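Local atomic coordinates of pinoresinol-lariciresinol reductase (Thuja plicata, PDB entry 1QYD), a protein that reduces pinoresinol to lariciresinol and (-)-lariciresinol to (+)-secoisolariciresinol in lignan biosynthesis, using NADPH as the hydride donor. Residues A[14-19]-A[81-86]; A[92-97]-A[139-144]; A[158-163]-A[195-200]; A[219-224]-A[284-289]. All coordinates share one frame; numbering follows the deposited sequence.

Contact 1 (A[14-19]-A[81-86]); sequences GYIGKR and ISALAG
Gly17 of helix 17-26 lies against Ala83, just past the end of strand 79-82, and their CA atoms are 5.2 Å apart. The arrangement belongs to the Rossmann-type nucleotide fold: Gly14 and Gly17 are part of a glycine-rich turn of GxGxxG type, and residues 14-17 are inferred to bind NADP(+). The methyl of Ala83 points at the turn and its CB rests 3.7 Å from Gly17 CA. A side chain at position 17 would press on that methyl, so the glycine lets helix and strand end come this near. Ile16 adds a looser apolar touch through its CG2 branch, while its CD1 runs toward Val200 of helix 197-207. Farther along the loop, the Tyr15 ring reaches the backbone of Ala85 and Gly86. CE1 comes within 4.0 Å of Ala85 O, obliquely to the ring, and the hydroxyl OH stands 3.5 Å from Gly86 O. On its own side of the contact, Arg19 turns back to the turn: NH2 donates to Tyr15 O at 3.1 Å, an almost straight bond with the oxygen in the guanidinium plane and the nitrogen above the plane of the carbonyl. Ile20 of the same helix also packs on Ala83. A water bridges the two backbones, accepting from Gly17 N at 2.7 Å and donating to Ala83 O at 2.8 Å.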
loop_
_atom_site.group_PDB
_atom_site.type_symbol
_atom_site.label_atom_id
_atom_site.label_comp_id
_atom_site.label_asym_id
_atom_site.label_seq_id
_atom_site.Cartn_x
_atom_site.Cartn_y
_atom_site.Cartn_z
ATOM N N GLY A 14 2.301 -19.785 -5.118
ATOM C CA GLY A 14 2.067 -18.797 -6.162
ATOM C C GLY A 14 2.538 -19.232 -7.537
ATOM O O GLY A 14 2.984 -20.361 -7.741
ATOM N N TYR A 15 2.463 -18.289 -8.495
ATOM C CA TYR A 15 2.732 -18.541 -9.917
ATOM C C TYR A 15 4.165 -18.862 -10.217
ATOM O O TYR A 15 4.348 -19.998 -10.650
ATOM C CB TYR A 15 2.308 -17.358 -10.804
ATOM C CG TYR A 15 1.729 -16.131 -10.073
ATOM C CD1 TYR A 15 2.541 -15.152 -9.439
ATOM C CD2 TYR A 15 0.340 -15.931 -10.135
ATOM C CE1 TYR A 15 1.961 -13.991 -8.907
ATOM C CE2 TYR A 15 -0.239 -14.776 -9.602
ATOM C CZ TYR A 15 0.570 -13.817 -9.003
ATOM O OH TYR A 15 -0.063 -12.665 -8.576
ATOM N N ILE A 16 5.196 -17.999 -10.024
ATOM C CA ILE A 16 6.578 -18.446 -10.259
ATOM C C ILE A 16 7.096 -19.380 -9.145
ATOM O O ILE A 16 7.911 -20.269 -9.408
ATOM C CB ILE A 16 7.477 -17.194 -10.430
ATOM C CG1 ILE A 16 8.893 -17.589 -10.876
ATOM C CG2 ILE A 16 7.580 -16.440 -9.119
ATOM C CD1 ILE A 16 9.011 -18.267 -12.266
ATOM N N GLY A 17 6.568 -19.257 -7.909
ATOM C CA GLY A 17 6.950 -20.068 -6.763
ATOM C C GLY A 17 6.874 -21.566 -7.008
ATOM O O GLY A 17 7.792 -22.279 -6.628
ATOM N N LYS A 18 5.811 -22.055 -7.660
ATOM C CA LYS A 18 5.648 -23.465 -8.009
ATOM C C LYS A 18 6.746 -23.921 -8.974
ATOM O O LYS A 18 7.036 -25.117 -9.076
ATOM C CB LYS A 18 4.361 -23.742 -8.745
ATOM C CG LYS A 18 2.959 -23.342 -8.315
ATOM C CD LYS A 18 2.156 -23.075 -9.619
ATOM C CE LYS A 18 0.721 -22.751 -9.210
ATOM N NZ LYS A 18 0.139 -21.717 -10.043
ATOM N N ARG A 19 7.308 -22.988 -9.751
ATOM C CA ARG A 19 8.374 -23.266 -10.693
ATOM C C ARG A 19 9.709 -23.433 -10.024
ATOM O O ARG A 19 10.493 -24.299 -10.410
ATOM C CB ARG A 19 8.491 -22.158 -11.671
ATOM C CG ARG A 19 7.491 -22.416 -12.773
ATOM C CD ARG A 19 6.046 -22.044 -12.530
ATOM N NE ARG A 19 5.378 -22.443 -13.743
ATOM C CZ ARG A 19 4.159 -22.041 -14.097
ATOM N NH1 ARG A 19 3.679 -22.491 -15.256
ATOM N NH2 ARG A 19 3.402 -21.239 -13.342
ATOM N N ILE A 81 14.245 -18.944 -0.091
ATOM C CA ILE A 81 13.804 -18.281 -1.302
ATOM C C ILE A 81 12.416 -17.731 -1.062
ATOM O O ILE A 81 11.531 -18.474 -0.663
ATOM C CB ILE A 81 13.807 -19.294 -2.470
ATOM C CG1 ILE A 81 15.209 -19.776 -2.730
ATOM C CG2 ILE A 81 13.366 -18.617 -3.767
ATOM C CD1 ILE A 81 15.185 -20.925 -3.737
ATOM N N SER A 82 12.214 -16.434 -1.205
ATOM C CA SER A 82 10.878 -15.891 -1.124
ATOM C C SER A 82 10.240 -15.605 -2.483
ATOM O O SER A 82 10.760 -14.804 -3.262
ATOM C CB SER A 82 10.928 -14.629 -0.326
ATOM O OG SER A 82 9.766 -13.822 -0.526
ATOM N N ALA A 83 9.093 -16.210 -2.804
ATOM C CA ALA A 83 8.360 -15.913 -4.046
ATOM C C ALA A 83 7.012 -15.311 -3.701
ATOM O O ALA A 83 5.997 -15.507 -4.369
ATOM C CB ALA A 83 8.144 -17.184 -4.848
ATOM N N LEU A 84 7.027 -14.552 -2.599
ATOM C CA LEU A 84 5.870 -13.880 -2.017
ATOM C C LEU A 84 5.333 -12.729 -2.839
ATOM O O LEU A 84 5.938 -11.656 -2.826
ATOM C CB LEU A 84 6.231 -13.363 -0.589
ATOM C CG LEU A 84 5.980 -14.361 0.567
ATOM C CD1 LEU A 84 6.544 -13.927 1.918
ATOM C CD2 LEU A 84 4.471 -14.505 0.634
ATOM N N ALA A 85 4.209 -12.921 -3.551
ATOM C CA ALA A 85 3.583 -11.858 -4.358
ATOM C C ALA A 85 2.125 -12.072 -4.779
ATOM O O ALA A 85 1.651 -13.201 -4.969
ATOM C CB ALA A 85 4.354 -11.622 -5.656
ATOM N N GLY A 86 1.397 -10.968 -4.992
ATOM C CA GLY A 86 -0.015 -11.063 -5.339
ATOM C C GLY A 86 -0.546 -9.834 -6.048
ATOM O O GLY A 86 -0.020 -9.471 -7.105
HETATM O O HOH W 1 5.481 -17.110 -6.624
#

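Contact 2 (A[92-97]-A[139-144]); sequences HILEQL and RKVRRA
Val141, on helix 133-147, presses its CG2 methyl into the turn that leads into helix 96-105, meeting Ile93 O at 3.7 Å and Leu97 CG at 4.1 Å. In this part of the Rossmann-type domain a turn and the helix it leads into pack on helix 133-147, on one side of the parallel sheet; the turn is a type I beta turn from Ile93 to Gln96. Leu94 brings CD1 to the same methyl, so CG2 meets two leucine side chains and a carbonyl oxygen. The other branch, CG1, lies anti to the backbone N (chi1 165°) and faces the end of the Gln96 side chain, which crosses Val141 at about a right angle. Behind this first shell, Ile93 and Leu94 also pack on Asp137, and Ile93 touches Lys138, the inferred proton acceptor. Leu94 is covered in addition by Tyr263 of the second subunit, which places this edge of the contact at the dimer interface. Arg142, inferred to bind NADP(+), turns elsewhere, making salt bridges to Glu116, Asp120 and Asp122. One helical turn on from Val141, Leu97 CD2 lies 4.0 Å from Lys140 O and just as far, 4.0 Å, from Ala144 CB.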
loop_
_atom_site.group_PDB
_atom_site.type_symbol
_atom_site.label_atom_id
_atom_site.label_comp_id
_atom_site.label_asym_id
_atom_site.label_seq_id
_atom_site.Cartn_x
_atom_site.Cartn_y
_atom_site.Cartn_z
ATOM N N HIS A 92 2.043 -7.742 0.396
ATOM C CA HIS A 92 2.664 -9.046 0.538
ATOM C C HIS A 92 4.141 -9.066 0.201
ATOM O O HIS A 92 4.838 -10.033 0.512
ATOM C CB HIS A 92 1.888 -10.039 -0.348
ATOM C CG HIS A 92 1.014 -9.314 -1.365
ATOM N ND1 HIS A 92 1.441 -8.452 -2.280
ATOM C CD2 HIS A 92 -0.352 -9.340 -1.381
ATOM C CE1 HIS A 92 0.367 -7.951 -2.826
ATOM N NE2 HIS A 92 -0.704 -8.480 -2.292
ATOM N N ILE A 93 4.632 -8.022 -0.464
ATOM C CA ILE A 93 6.053 -7.877 -0.751
ATOM C C ILE A 93 6.794 -7.380 0.484
ATOM O O ILE A 93 7.891 -7.858 0.758
ATOM C CB ILE A 93 6.232 -6.905 -1.965
ATOM C CG1 ILE A 93 6.092 -7.799 -3.196
ATOM C CG2 ILE A 93 7.569 -6.142 -1.999
ATOM C CD1 ILE A 93 6.287 -7.084 -4.554
ATOM N N LEU A 94 6.198 -6.426 1.217
ATOM C CA LEU A 94 6.691 -5.874 2.481
ATOM C C LEU A 94 6.555 -6.735 3.747
ATOM O O LEU A 94 6.876 -6.301 4.848
ATOM C CB LEU A 94 5.984 -4.548 2.681
ATOM C CG LEU A 94 6.618 -3.218 2.288
ATOM C CD1 LEU A 94 7.606 -3.319 1.144
ATOM C CD2 LEU A 94 5.487 -2.323 1.928
ATOM N N GLU A 95 6.023 -7.958 3.607
ATOM C CA GLU A 95 5.907 -8.987 4.647
ATOM C C GLU A 95 7.249 -9.649 4.830
ATOM O O GLU A 95 7.590 -10.160 5.883
ATOM C CB GLU A 95 4.916 -10.069 4.249
ATOM C CG GLU A 95 3.457 -9.665 4.410
ATOM C CD GLU A 95 2.837 -9.855 5.803
ATOM O OE1 GLU A 95 2.945 -10.951 6.369
ATOM O OE2 GLU A 95 2.209 -8.912 6.297
ATOM N N GLN A 96 7.997 -9.675 3.737
ATOM C CA GLN A 96 9.358 -10.160 3.655
ATOM C C GLN A 96 10.314 -9.448 4.602
ATOM O O GLN A 96 11.427 -9.940 4.766
ATOM C CB GLN A 96 9.877 -9.964 2.276
ATOM C CG GLN A 96 9.050 -10.659 1.255
ATOM C CD GLN A 96 9.692 -10.458 -0.091
ATOM O OE1 GLN A 96 9.434 -9.491 -0.782
ATOM N NE2 GLN A 96 10.571 -11.352 -0.489
ATOM N N LEU A 97 9.950 -8.272 5.165
ATOM C CA LEU A 97 10.767 -7.524 6.124
ATOM C C LEU A 97 10.898 -8.288 7.436
ATOM O O LEU A 97 12.005 -8.474 7.941
ATOM C CB LEU A 97 10.133 -6.141 6.310
ATOM C CG LEU A 97 10.391 -5.193 5.090
ATOM C CD1 LEU A 97 9.510 -3.980 5.134
ATOM C CD2 LEU A 97 11.813 -4.670 5.117
ATOM N N ARG A 139 12.632 -2.449 -2.998
ATOM C CA ARG A 139 13.899 -1.835 -2.685
ATOM C C ARG A 139 14.067 -1.783 -1.174
ATOM O O ARG A 139 15.146 -2.073 -0.660
ATOM C CB ARG A 139 13.981 -0.411 -3.288
ATOM C CG ARG A 139 14.628 -0.358 -4.676
ATOM C CD ARG A 139 14.995 1.064 -5.057
ATOM N NE ARG A 139 14.523 1.412 -6.388
ATOM C CZ ARG A 139 13.428 2.176 -6.590
ATOM N NH1 ARG A 139 12.689 2.666 -5.594
ATOM N NH2 ARG A 139 13.068 2.497 -7.827
ATOM N N LYS A 140 12.993 -1.428 -0.461
ATOM C CA LYS A 140 12.965 -1.407 0.995
ATOM C C LYS A 140 13.445 -2.716 1.598
ATOM O O LYS A 140 14.229 -2.761 2.553
ATOM C CB LYS A 140 11.562 -1.157 1.494
ATOM C CG LYS A 140 11.253 0.294 1.396
ATOM C CD LYS A 140 10.112 0.468 2.373
ATOM C CE LYS A 140 10.348 1.722 3.214
ATOM N NZ LYS A 140 10.274 2.961 2.446
ATOM N N VAL A 141 12.957 -3.764 0.942
ATOM C CA VAL A 141 13.287 -5.143 1.204
ATOM C C VAL A 141 14.747 -5.397 0.838
ATOM O O VAL A 141 15.424 -6.067 1.621
ATOM C CB VAL A 141 12.277 -5.955 0.376
ATOM C CG1 VAL A 141 12.657 -7.428 0.224
ATOM C CG2 VAL A 141 10.920 -5.788 1.091
ATOM N N ARG A 142 15.255 -4.874 -0.311
ATOM C CA ARG A 142 16.636 -5.038 -0.750
ATOM C C ARG A 142 17.589 -4.271 0.113
ATOM O O ARG A 142 18.610 -4.815 0.490
ATOM C CB ARG A 142 16.936 -4.525 -2.156
ATOM C CG ARG A 142 16.488 -5.299 -3.371
ATOM C CD ARG A 142 17.306 -4.810 -4.532
ATOM N NE ARG A 142 16.870 -5.488 -5.740
ATOM C CZ ARG A 142 17.563 -5.487 -6.892
ATOM N NH1 ARG A 142 18.728 -4.856 -7.023
ATOM N NH2 ARG A 142 17.077 -6.129 -7.955
ATOM N N ARG A 143 17.309 -3.004 0.403
ATOM C CA ARG A 143 18.180 -2.185 1.233
ATOM C C ARG A 143 18.290 -2.616 2.693
ATOM O O ARG A 143 19.259 -2.237 3.345
ATOM C CB ARG A 143 17.700 -0.753 1.180
ATOM C CG ARG A 143 18.729 0.134 0.539
ATOM C CD ARG A 143 18.345 0.574 -0.869
ATOM N NE ARG A 143 18.161 -0.541 -1.784
ATOM C CZ ARG A 143 19.184 -1.205 -2.350
ATOM N NH1 ARG A 143 20.455 -0.860 -2.114
ATOM N NH2 ARG A 143 18.950 -2.296 -3.092
ATOM N N ALA A 144 17.281 -3.354 3.219
ATOM C CA ALA A 144 17.216 -3.942 4.564
ATOM C C ALA A 144 17.948 -5.272 4.650
ATOM O O ALA A 144 18.453 -5.638 5.695
ATOM C CB ALA A 144 15.794 -4.221 4.976
#

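Contact 3 (A[158-163]-A[195-200]); sequences NMFAGY and VDEDDV
Phe160 and Glu197 both carry CG anti to their own carbonyl carbon (chi1 -62° in Glu197), and these torsions bring the two side chains together, with Glu197 CG 3.9 Å from Phe160 CB. A bend at chi2 (97°) then places CD of Glu197 near Gly162. The carboxylate lies 25° from the plane of the Phe160 ring, and its OE2 takes a weak hydrogen bond from Gly162 N at 3.3 Å. The other oxygen, OE1, is hydrogen-bonded to Tyr308 OH of helix 305-309. At its rim the ring meets Val200, CD1 lying 4.4 Å from CG2; Val200 also packs on Ile16 of the inferred NADP(+) site. A parallel beta bridge pairs Phe160 with Val195, where strands 159-160 and 191-195 are neighbours in a mixed sheet: Val195 N donates to Met159 O at 2.6 Å, and Ala161 N returns a bond to Val195 O at 3.0 Å. Phe160 CA adds a CA-H...O contact to the same oxygen. Phe160 and Asp196 are each the N-cap of a helix. An alanine in place of Glu197 would probably leave Gly162 N and Tyr308 OH without this carboxylate partner and open a gap beside Phe160 CB. The buried carboxylate thus faces a backbone N-H in the first turn of helix 161-164, whose N-terminal end would be expected to favour its negative charge.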
loop_
_atom_site.group_PDB
_atom_site.type_symbol
_atom_site.label_atom_id
_atom_site.label_comp_id
_atom_site.label_asym_id
_atom_site.label_seq_id
_atom_site.Cartn_x
_atom_site.Cartn_y
_atom_site.Cartn_z
ATOM N N ASN A 158 13.048 -11.004 -15.801
ATOM C CA ASN A 158 12.270 -10.337 -16.847
ATOM C C ASN A 158 10.837 -10.795 -17.144
ATOM O O ASN A 158 10.025 -10.883 -16.215
ATOM C CB ASN A 158 13.133 -10.336 -18.145
ATOM C CG ASN A 158 14.459 -9.578 -17.966
ATOM O OD1 ASN A 158 15.561 -10.108 -18.194
ATOM N ND2 ASN A 158 14.368 -8.320 -17.520
ATOM N N MET A 159 10.444 -11.038 -18.398
ATOM C CA MET A 159 9.064 -11.341 -18.702
ATOM C C MET A 159 8.866 -12.817 -18.760
ATOM O O MET A 159 9.646 -13.512 -19.415
ATOM C CB MET A 159 8.624 -10.754 -20.052
ATOM C CG MET A 159 8.493 -9.237 -20.054
ATOM S SD MET A 159 7.879 -8.587 -21.620
ATOM C CE MET A 159 9.409 -8.660 -22.468
ATOM N N PHE A 160 7.825 -13.288 -18.054
ATOM C CA PHE A 160 7.510 -14.701 -18.131
ATOM C C PHE A 160 6.747 -14.804 -19.440
ATOM O O PHE A 160 5.872 -13.998 -19.736
ATOM C CB PHE A 160 6.603 -15.188 -16.974
ATOM C CG PHE A 160 7.049 -14.910 -15.536
ATOM C CD1 PHE A 160 8.378 -15.064 -15.132
ATOM C CD2 PHE A 160 6.097 -14.448 -14.619
ATOM C CE1 PHE A 160 8.725 -14.738 -13.814
ATOM C CE2 PHE A 160 6.455 -14.127 -13.311
ATOM C CZ PHE A 160 7.770 -14.269 -12.905
ATOM N N ALA A 161 7.104 -15.764 -20.278
ATOM C CA ALA A 161 6.490 -15.924 -21.580
ATOM C C ALA A 161 4.986 -16.205 -21.529
ATOM O O ALA A 161 4.219 -15.691 -22.331
ATOM C CB ALA A 161 7.243 -17.026 -22.234
ATOM N N GLY A 162 4.499 -16.955 -20.541
ATOM C CA GLY A 162 3.074 -17.182 -20.369
ATOM C C GLY A 162 2.327 -16.026 -19.737
ATOM O O GLY A 162 1.268 -16.204 -19.148
ATOM N N TYR A 163 2.874 -14.829 -19.822
ATOM C CA TYR A 163 2.230 -13.645 -19.292
ATOM C C TYR A 163 2.309 -12.553 -20.339
ATOM O O TYR A 163 1.445 -11.679 -20.373
ATOM C CB TYR A 163 2.937 -13.165 -18.045
ATOM C CG TYR A 163 2.082 -13.301 -16.814
ATOM C CD1 TYR A 163 0.994 -12.457 -16.617
ATOM C CD2 TYR A 163 2.371 -14.305 -15.894
ATOM C CE1 TYR A 163 0.186 -12.629 -15.494
ATOM C CE2 TYR A 163 1.575 -14.487 -14.764
ATOM C CZ TYR A 163 0.493 -13.644 -14.586
ATOM O OH TYR A 163 -0.288 -13.811 -13.483
ATOM N N VAL A 195 10.981 -15.204 -20.835
ATOM C CA VAL A 195 11.492 -16.468 -20.280
ATOM C C VAL A 195 10.450 -17.462 -19.753
ATOM O O VAL A 195 9.500 -17.146 -19.045
ATOM C CB VAL A 195 12.521 -16.188 -19.123
ATOM C CG1 VAL A 195 13.233 -17.472 -18.717
ATOM C CG2 VAL A 195 13.657 -15.287 -19.598
ATOM N N ASP A 196 10.621 -18.731 -20.121
ATOM C CA ASP A 196 9.710 -19.782 -19.694
ATOM C C ASP A 196 9.834 -19.856 -18.194
ATOM O O ASP A 196 10.933 -19.761 -17.634
ATOM C CB ASP A 196 10.106 -21.114 -20.333
ATOM C CG ASP A 196 9.323 -22.364 -19.917
ATOM O OD1 ASP A 196 8.145 -22.268 -19.551
ATOM O OD2 ASP A 196 9.903 -23.458 -19.976
ATOM N N GLU A 197 8.672 -19.975 -17.567
ATOM C CA GLU A 197 8.588 -20.033 -16.118
ATOM C C GLU A 197 9.411 -21.155 -15.482
ATOM O O GLU A 197 9.911 -21.022 -14.360
ATOM C CB GLU A 197 7.147 -20.165 -15.743
ATOM C CG GLU A 197 6.338 -18.962 -16.208
ATOM C CD GLU A 197 5.585 -19.127 -17.521
ATOM O OE1 GLU A 197 5.959 -19.907 -18.395
ATOM O OE2 GLU A 197 4.571 -18.454 -17.645
ATOM N N ASP A 198 9.605 -22.250 -16.212
ATOM C CA ASP A 198 10.481 -23.290 -15.761
ATOM C C ASP A 198 11.929 -22.880 -15.965
ATOM O O ASP A 198 12.750 -23.296 -15.161
ATOM C CB ASP A 198 10.278 -24.586 -16.513
ATOM C CG ASP A 198 8.950 -25.319 -16.402
ATOM O OD1 ASP A 198 8.946 -26.443 -16.911
ATOM O OD2 ASP A 198 7.946 -24.815 -15.871
ATOM N N ASP A 199 12.353 -22.105 -16.972
ATOM C CA ASP A 199 13.761 -21.753 -17.058
ATOM C C ASP A 199 14.152 -20.844 -15.905
ATOM O O ASP A 199 15.281 -20.966 -15.448
ATOM C CB ASP A 199 14.075 -21.040 -18.354
ATOM C CG ASP A 199 13.956 -21.881 -19.607
ATOM O OD1 ASP A 199 13.704 -21.256 -20.640
ATOM O OD2 ASP A 199 14.135 -23.110 -19.560
ATOM N N VAL A 200 13.236 -19.969 -15.425
ATOM C CA VAL A 200 13.423 -19.095 -14.244
ATOM C C VAL A 200 13.606 -19.853 -12.902
ATOM O O VAL A 200 14.391 -19.473 -12.042
ATOM C CB VAL A 200 12.212 -18.143 -14.138
ATOM C CG1 VAL A 200 12.325 -17.228 -12.920
ATOM C CG2 VAL A 200 12.133 -17.323 -15.402
#

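Contact 4 (A[219-224]-A[284-289]); sequences YIRPPM and FEIGPN
Phe284 O is gripped by two nitrogens of Arg221: NH1 donates at 3.0 Å, nearly in line with the C=O bond, and NH2 at 3.3 Å from above the carbonyl plane. The oxygen lies close to the guanidinium plane, so the end of the arginine is held as a fork on one atom. NH2 stands over one face of the Phe284 ring, displaced toward the rim at CE2, and the guanidinium makes an off-centre cation-pi contact, with CZ 4.4 Å from the ring centroid and the two planes 41° apart. Phe284 CG lies between the backbone N and the carbonyl carbon (chi1 58°), a position that keeps the ring beside the arginine its own carbonyl holds. Tyr219 and Phe284 meet tip to tip, Tyr219 CZ 3.7 Å from Phe284 CE2, their rings inclined at 51°. Ile286 slides past both Tyr219 and Arg221, its CG1 3.7 Å from Tyr219 CD2 and 3.4 Å from Arg221 NH1. An alanine at Arg221 would probably leave Phe284 O without its two donors and the face of the Phe284 ring without its cation. Arg221 NH2 also donates to Leu281 O, and Tyr282 offers a second cation-pi partner. The contact fastens the loop between strands 217-219 and 226-228 to the one between helix 272-275 and strand 290-292, while Arg221 touches Ile193 of strand 191-195.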
loop_
_atom_site.group_PDB
_atom_site.type_symbol
_atom_site.label_atom_id
_atom_site.label_comp_id
_atom_site.label_asym_id
_atom_site.label_seq_id
_atom_site.Cartn_x
_atom_site.Cartn_y
_atom_site.Cartn_z
ATOM N N TYR A 219 20.786 -11.622 -13.725
ATOM C CA TYR A 219 19.906 -11.335 -14.853
ATOM C C TYR A 219 19.741 -12.589 -15.710
ATOM O O TYR A 219 20.684 -13.350 -15.914
ATOM C CB TYR A 219 20.492 -10.220 -15.718
ATOM C CG TYR A 219 20.630 -8.848 -15.060
ATOM C CD1 TYR A 219 19.495 -8.107 -14.746
ATOM C CD2 TYR A 219 21.888 -8.311 -14.773
ATOM C CE1 TYR A 219 19.623 -6.845 -14.154
ATOM C CE2 TYR A 219 22.019 -7.056 -14.183
ATOM C CZ TYR A 219 20.886 -6.327 -13.877
ATOM O OH TYR A 219 21.002 -5.075 -13.303
ATOM N N ILE A 220 18.538 -12.920 -16.168
ATOM C CA ILE A 220 18.395 -14.010 -17.120
ATOM C C ILE A 220 18.101 -13.181 -18.369
ATOM O O ILE A 220 17.160 -12.364 -18.428
ATOM C CB ILE A 220 17.221 -14.923 -16.768
ATOM C CG1 ILE A 220 17.201 -15.366 -15.308
ATOM C CG2 ILE A 220 17.390 -16.144 -17.654
ATOM C CD1 ILE A 220 16.235 -16.501 -14.923
ATOM N N ARG A 221 19.053 -13.323 -19.313
ATOM C CA ARG A 221 19.034 -12.576 -20.571
ATOM C C ARG A 221 19.264 -13.508 -21.728
ATOM O O ARG A 221 20.266 -13.312 -22.420
ATOM C CB ARG A 221 20.136 -11.485 -20.585
ATOM C CG ARG A 221 19.657 -10.162 -20.064
ATOM C CD ARG A 221 20.693 -9.077 -20.165
ATOM N NE ARG A 221 20.052 -7.833 -19.751
ATOM C CZ ARG A 221 20.697 -6.663 -19.647
ATOM N NH1 ARG A 221 22.001 -6.502 -19.904
ATOM N NH2 ARG A 221 19.983 -5.605 -19.308
ATOM N N PRO A 222 18.448 -14.554 -21.997
ATOM C CA PRO A 222 18.856 -15.702 -22.797
ATOM C C PRO A 222 18.972 -15.140 -24.179
ATOM O O PRO A 222 18.063 -14.443 -24.629
ATOM C CB PRO A 222 17.787 -16.703 -22.707
ATOM C CG PRO A 222 16.961 -16.201 -21.567
ATOM C CD PRO A 222 17.045 -14.684 -21.657
ATOM N N PRO A 223 20.138 -15.321 -24.810
ATOM C CA PRO A 223 20.525 -14.591 -26.022
ATOM C C PRO A 223 19.417 -14.547 -27.091
ATOM O O PRO A 223 18.967 -13.476 -27.520
ATOM C CB PRO A 223 21.776 -15.323 -26.441
ATOM C CG PRO A 223 22.340 -15.925 -25.158
ATOM C CD PRO A 223 21.099 -16.372 -24.452
ATOM N N MET A 224 18.906 -15.754 -27.387
ATOM C CA MET A 224 17.865 -15.985 -28.385
ATOM C C MET A 224 16.522 -15.289 -28.163
ATOM O O MET A 224 15.817 -14.946 -29.129
ATOM C CB MET A 224 17.595 -17.486 -28.518
ATOM C CG MET A 224 18.700 -18.174 -29.301
ATOM S SD MET A 224 18.341 -19.870 -29.844
ATOM C CE MET A 224 17.260 -19.498 -31.201
ATOM N N PHE A 284 20.488 -1.457 -20.697
ATOM C CA PHE A 284 21.589 -1.186 -19.779
ATOM C C PHE A 284 22.584 -2.327 -19.689
ATOM O O PHE A 284 22.383 -3.494 -20.037
ATOM C CB PHE A 284 21.060 -0.871 -18.346
ATOM C CG PHE A 284 20.231 -2.002 -17.777
ATOM C CD1 PHE A 284 18.856 -1.974 -17.952
ATOM C CD2 PHE A 284 20.852 -3.089 -17.168
ATOM C CE1 PHE A 284 18.097 -3.055 -17.521
ATOM C CE2 PHE A 284 20.091 -4.159 -16.741
ATOM C CZ PHE A 284 18.711 -4.153 -16.915
ATOM N N GLU A 285 23.635 -1.863 -19.038
ATOM C CA GLU A 285 24.842 -2.588 -18.749
ATOM C C GLU A 285 24.665 -3.672 -17.741
ATOM O O GLU A 285 23.760 -3.582 -16.913
ATOM C CB GLU A 285 25.895 -1.593 -18.248
ATOM C CG GLU A 285 25.409 -0.361 -17.435
ATOM C CD GLU A 285 24.729 -0.596 -16.087
ATOM O OE1 GLU A 285 23.858 0.195 -15.706
ATOM O OE2 GLU A 285 25.083 -1.559 -15.404
ATOM N N ILE A 286 25.483 -4.715 -17.783
ATOM C CA ILE A 286 25.416 -5.612 -16.652
ATOM C C ILE A 286 26.570 -5.090 -15.827
ATOM O O ILE A 286 26.298 -4.360 -14.864
ATOM C CB ILE A 286 25.565 -7.123 -17.079
ATOM C CG1 ILE A 286 24.186 -7.523 -17.578
ATOM C CG2 ILE A 286 25.951 -8.092 -15.946
ATOM C CD1 ILE A 286 24.023 -8.966 -18.033
ATOM N N GLY A 287 27.827 -5.372 -16.233
ATOM C CA GLY A 287 29.025 -4.979 -15.495
ATOM C C GLY A 287 29.011 -5.408 -14.026
ATOM O O GLY A 287 28.283 -6.320 -13.647
ATOM N N PRO A 288 29.695 -4.686 -13.138
ATOM C CA PRO A 288 30.392 -5.200 -11.932
ATOM C C PRO A 288 29.722 -5.950 -10.742
ATOM O O PRO A 288 30.310 -6.925 -10.256
ATOM C CB PRO A 288 31.137 -3.984 -11.439
ATOM C CG PRO A 288 30.951 -2.939 -12.498
ATOM C CD PRO A 288 29.618 -3.236 -13.117
ATOM N N ASN A 289 28.549 -5.496 -10.224
ATOM C CA ASN A 289 27.767 -6.086 -9.122
ATOM C C ASN A 289 26.535 -6.815 -9.687
ATOM O O ASN A 289 25.378 -6.576 -9.312
ATOM C CB ASN A 289 27.301 -4.972 -8.114
ATOM C CG ASN A 289 28.141 -4.655 -6.855
ATOM O OD1 ASN A 289 27.887 -5.169 -5.759
ATOM N ND2 ASN A 289 29.134 -3.760 -6.915
#

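Overall arrangement
From the N terminus, contact 1 closes first, bringing the turn before helix 17-26 back to the end of strand 79-82 across 61 residues. Contact 2 follows in series and joins the entry of helix 96-105 to helix 133-147; it touches contact 1 where Leu84 meets His92 and Ile93. Contact 3 closes a shorter loop, between strand 159-160 and the start of helix 197-207, and reaches back to contact 1 through Ile16 against Phe160 and Val200. Contact 4 closes last, over 59 residues, and adjoins contact 3 through Ile220 and Pro222. None nests or crosses; contacts 1 and 3 link the nucleotide-binding sheet region to the later part of the chain.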